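Local coordinates for YycN protein (Bacillus subtilis, PDB 1ON0) that is probably an acyltransferase of the GNAT acetyltransferase family, assembled as a homodimer, whose acceptor substrate is not established, at residues Thr21-Tyr24 / Ala25-Val29; Ser43-Val46 / Phe47-Leu51. All coordinates share one frame; numbering follows the deposited sequence.

Following the chain from strand 4-7, interaction 1 comes first, within helix 10-31, and interaction 2 follows in helix 36-50. Each joins residues on successive turns of its own helix, so neither closes a loop; the two lie in series, neither nested nor crossed, with their centres about 12 Å apart. They meet where the helices pack together. Ser43 OG lies 2.5 Å from Thr21 O, a probable hydrogen bond; the rings of Tyr24 and Phe47 stack edge-to-face; and Thr21 packs on the aliphatic part of Lys44. The two N-terminal helices of this GNAT fold, between strands 4-7 and 60-66, are thus tied to each other.

Interaction 1. Residues Thr21-Tyr24 / Ala25-Val29; sequences TKHY and AEEKV
Helix 10-31, the first helix of the GNAT acetyltransferase fold, carries two i to i+4 side-chain pairs here, Tyr24 with Lys28 and His23 with Glu27. The phenol and the lysine run alongside each other in the same direction. With CG of Tyr24 anti to the backbone N (chi1 -165°), the side chain projects outward and leans towards the next turn, where Lys28 CG sits over one face of the ring, offset toward the rim, 4.2 Å from the ring centroid in a CH-pi contact. Lys28 then follows the ring outward and brings CE to 3.1 Å from Tyr24 OH. Lys28 also makes a cation-pi contact with Trp34. Lys28 N donates to Tyr24 O at 2.8 Å. An alanine in place of Tyr24 would probably leave Lys28 CG without the ring face it packs on and Phe47 without its edge-to-face partner, so that the lysine chain is less restrained.

In the second pair Glu27, bent at chi2, folds back toward His23, with the imidazole and carboxylate planes 68° apart. Its OE2 is hydrogen-bonded to His132 NE2, so the buried acid bridges the helix and the loop that also brings Phe130 and Asn133 against it. Lys22 and Glu26 reach a different surface, packing on Arg101 and Thr135 of the second subunit. On the backbone, Ala25 N to Thr21 O (3.2 Å) and Glu27 N to His23 O (3.0 Å) continue the helical bonding. The bond across the second pair is weak: His23 NE2 meets Glu27 OE1 at 3.2 Å, bent to 124° at the hydrogen.

Interaction 2. Residues Ser43-Val46 / Phe47-Leu51; sequences SKQV and FTDLL
Val46 and Phe47, neighbours in helix 36-50, have more surface buried by the contact than any other residue here, followed by Gln45. Val46 reaches forward one turn to Leu50: the two side chains lie side by side and point the same way, and CG1 of the valine comes to 3.9 Å from CD1 of the leucine. The CG1 branch is anti to the backbone N (chi1 171°), which carries that methyl along the helix towards Leu50. Leu50 N donates to Val46 O at 2.9 Å.

Phe47 looks back a turn to Ser43. Ser43 O approaches the ring at its edge, near the ring plane, and stands 3.0 Å from CD2, while Phe47 N donates to the same oxygen over 3.3 Å in an almost straight line (177° at the hydrogen). Ser43 OG lies against the same rim, 3.7 Å from CE2, with its polar partner, Thr21, on the preceding helix.

The Gln45 amide lies near the Asp49 carboxylate, whose placement is doubtful because it crowds Gln45 O. Thr48 grips Lys44 O twice: its N donates at 2.8 Å, and OG1, held beside the backbone N, donates at 2.6 Å from above the carbonyl plane, 45° out of it. A threonine hydroxyl within a helix can be satisfied in this way by the carbonyl of the preceding turn.

The helix ends at Leu50, and Leu51, the first residue to leave helical geometry, packs on His60 and Leu62 of strand 60-66. Val46 touches Trp34 in the loop between the two helices, while Phe47 is buried against Thr20 and Thr21, turning this face of helix 36-50 to helix 10-31.

Interaction 1. Residues Thr21-Tyr24 / Ala25-Val29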
# COMPACT_ATOMS: atom_id res chain seq x y z
N THR B 21 -0.94 7.62 -26.27
CA THR B 21 -0.19 7.72 -27.52
C THR B 21 1.24 8.21 -27.29
O THR B 21 2.20 7.62 -27.80
CB THR B 21 -0.88 8.69 -28.52
OG1 THR B 21 -2.15 8.16 -28.89
CG2 THR B 21 -0.04 8.84 -29.78
N LYS B 22 1.38 9.29 -26.54
CA LYS B 22 2.70 9.85 -26.27
C LYS B 22 3.53 8.86 -25.46
O LYS B 22 4.74 8.73 -25.64
CB LYS B 22 2.55 11.16 -25.50
CG LYS B 22 3.86 11.77 -25.04
CD LYS B 22 3.61 12.95 -24.11
CE LYS B 22 2.75 12.56 -22.92
NZ LYS B 22 2.56 13.74 -22.03
N HIS B 23 2.86 8.16 -24.57
CA HIS B 23 3.52 7.18 -23.73
C HIS B 23 3.98 5.95 -24.52
O HIS B 23 5.09 5.44 -24.31
CB HIS B 23 2.56 6.76 -22.61
CG HIS B 23 3.16 5.81 -21.63
ND1 HIS B 23 4.10 6.20 -20.71
CD2 HIS B 23 3.01 4.47 -21.49
CE1 HIS B 23 4.52 5.14 -20.04
NE2 HIS B 23 3.87 4.08 -20.50
N TYR B 24 3.14 5.49 -25.43
CA TYR B 24 3.45 4.32 -26.26
C TYR B 24 4.69 4.55 -27.13
O TYR B 24 5.49 3.65 -27.34
CB TYR B 24 2.26 3.98 -27.16
CG TYR B 24 2.33 2.61 -27.77
CD1 TYR B 24 2.29 1.47 -26.96
CD2 TYR B 24 2.45 2.44 -29.15
CE1 TYR B 24 2.37 0.20 -27.50
CE2 TYR B 24 2.53 1.17 -29.71
CZ TYR B 24 2.48 0.06 -28.88
OH TYR B 24 2.54 -1.21 -29.43
N ALA B 25 4.82 5.77 -27.65
CA ALA B 25 5.95 6.11 -28.48
C ALA B 25 7.22 6.00 -27.64
O ALA B 25 8.24 5.48 -28.09
CB ALA B 25 5.80 7.52 -29.02
N GLU B 26 7.14 6.49 -26.40
CA GLU B 26 8.27 6.45 -25.49
C GLU B 26 8.64 4.99 -25.19
O GLU B 26 9.81 4.65 -25.07
CB GLU B 26 7.90 7.23 -24.22
CG GLU B 26 8.89 7.20 -23.07
CD GLU B 26 8.27 7.75 -21.77
OE1 GLU B 26 7.70 8.87 -21.82
OE2 GLU B 26 8.36 7.07 -20.72
N GLU B 27 7.63 4.13 -25.09
CA GLU B 27 7.87 2.72 -24.81
C GLU B 27 8.50 2.04 -26.02
O GLU B 27 9.40 1.21 -25.88
CB GLU B 27 6.55 2.02 -24.47
CG GLU B 27 5.87 2.50 -23.21
CD GLU B 27 6.48 1.91 -21.95
OE1 GLU B 27 5.70 1.56 -21.04
OE2 GLU B 27 7.72 1.81 -21.87
N LYS B 28 8.03 2.37 -27.20
CA LYS B 28 8.58 1.76 -28.39
C LYS B 28 10.03 2.17 -28.61
O LYS B 28 10.84 1.35 -29.05
CB LYS B 28 7.72 2.11 -29.60
CG LYS B 28 6.43 1.29 -29.65
CD LYS B 28 6.79 -0.16 -29.95
CE LYS B 28 5.58 -1.04 -30.05
NZ LYS B 28 5.95 -2.34 -30.64
N VAL B 29 10.35 3.42 -28.28
CA VAL B 29 11.73 3.89 -28.43
C VAL B 29 12.61 3.20 -27.40
O VAL B 29 13.72 2.77 -27.72
CB VAL B 29 11.86 5.40 -28.22
CG1 VAL B 29 13.33 5.79 -28.18
CG2 VAL B 29 11.15 6.13 -29.33

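Interaction 2. Residues Ser43-Val46 / Phe47-Leu51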
# COMPACT_ATOMS: atom_id res chain seq x y z
N SER B 43 2.96 6.16 -33.38
CA SER B 43 2.04 5.97 -32.26
C SER B 43 0.60 6.39 -32.51
O SER B 43 -0.32 5.66 -32.17
CB SER B 43 2.57 6.67 -31.02
OG SER B 43 1.76 6.36 -29.90
N LYS B 44 0.40 7.57 -33.07
CA LYS B 44 -0.97 8.01 -33.32
C LYS B 44 -1.69 7.07 -34.29
O LYS B 44 -2.87 6.78 -34.11
CB LYS B 44 -0.99 9.44 -33.87
CG LYS B 44 -0.62 10.49 -32.85
CD LYS B 44 -0.79 11.90 -33.40
CE LYS B 44 -0.41 12.94 -32.34
NZ LYS B 44 -0.71 14.34 -32.77
N GLN B 45 -0.97 6.60 -35.30
CA GLN B 45 -1.52 5.69 -36.31
C GLN B 45 -2.01 4.38 -35.71
O GLN B 45 -3.13 3.94 -35.99
CB GLN B 45 -0.48 5.40 -37.39
CG GLN B 45 -0.25 6.54 -38.37
CD GLN B 45 -1.37 6.69 -39.39
OE1 GLN B 45 -1.47 7.71 -40.07
NE2 GLN B 45 -2.21 5.67 -39.51
N VAL B 46 -1.17 3.76 -34.90
CA VAL B 46 -1.53 2.52 -34.24
C VAL B 46 -2.84 2.69 -33.48
O VAL B 46 -3.77 1.93 -33.66
CB VAL B 46 -0.45 2.07 -33.23
CG1 VAL B 46 -0.97 0.89 -32.42
CG2 VAL B 46 0.84 1.69 -33.95
N PHE B 47 -2.90 3.70 -32.61
CA PHE B 47 -4.09 3.94 -31.81
C PHE B 47 -5.27 4.42 -32.64
O PHE B 47 -6.43 4.20 -32.27
CB PHE B 47 -3.81 4.95 -30.69
CG PHE B 47 -2.95 4.40 -29.60
CD1 PHE B 47 -3.49 3.59 -28.62
CD2 PHE B 47 -1.58 4.62 -29.60
CE1 PHE B 47 -2.67 2.99 -27.66
CE2 PHE B 47 -0.76 4.03 -28.65
CZ PHE B 47 -1.31 3.21 -27.68
N THR B 48 -4.99 5.06 -33.77
CA THR B 48 -6.08 5.52 -34.62
C THR B 48 -6.66 4.34 -35.37
O THR B 48 -7.88 4.20 -35.46
CB THR B 48 -5.59 6.57 -35.62
OG1 THR B 48 -5.17 7.75 -34.91
CG2 THR B 48 -6.70 6.94 -36.58
N ASP B 49 -5.80 3.48 -35.89
CA ASP B 49 -6.28 2.32 -36.63
C ASP B 49 -6.99 1.35 -35.69
O ASP B 49 -7.94 0.67 -36.09
CB ASP B 49 -5.13 1.61 -37.33
CG ASP B 49 -4.31 2.57 -38.18
OD1 ASP B 49 -4.87 3.59 -38.62
OD2 ASP B 49 -3.11 2.28 -38.40
N LEU B 50 -6.52 1.29 -34.45
CA LEU B 50 -7.10 0.41 -33.44
C LEU B 50 -8.42 0.96 -32.95
O LEU B 50 -9.31 0.21 -32.57
CB LEU B 50 -6.15 0.26 -32.26
CG LEU B 50 -5.16 -0.91 -32.37
CD1 LEU B 50 -4.22 -0.90 -31.17
CD2 LEU B 50 -5.94 -2.21 -32.43
N LEU B 51 -8.52 2.28 -32.96
CA LEU B 51 -9.72 2.96 -32.52
C LEU B 51 -10.21 3.97 -33.56
O LEU B 51 -10.01 5.17 -33.42
CB LEU B 51 -9.43 3.65 -31.18
CG LEU B 51 -10.02 3.02 -29.92
CD1 LEU B 51 -10.05 1.50 -30.01
CD2 LEU B 51 -9.21 3.47 -28.71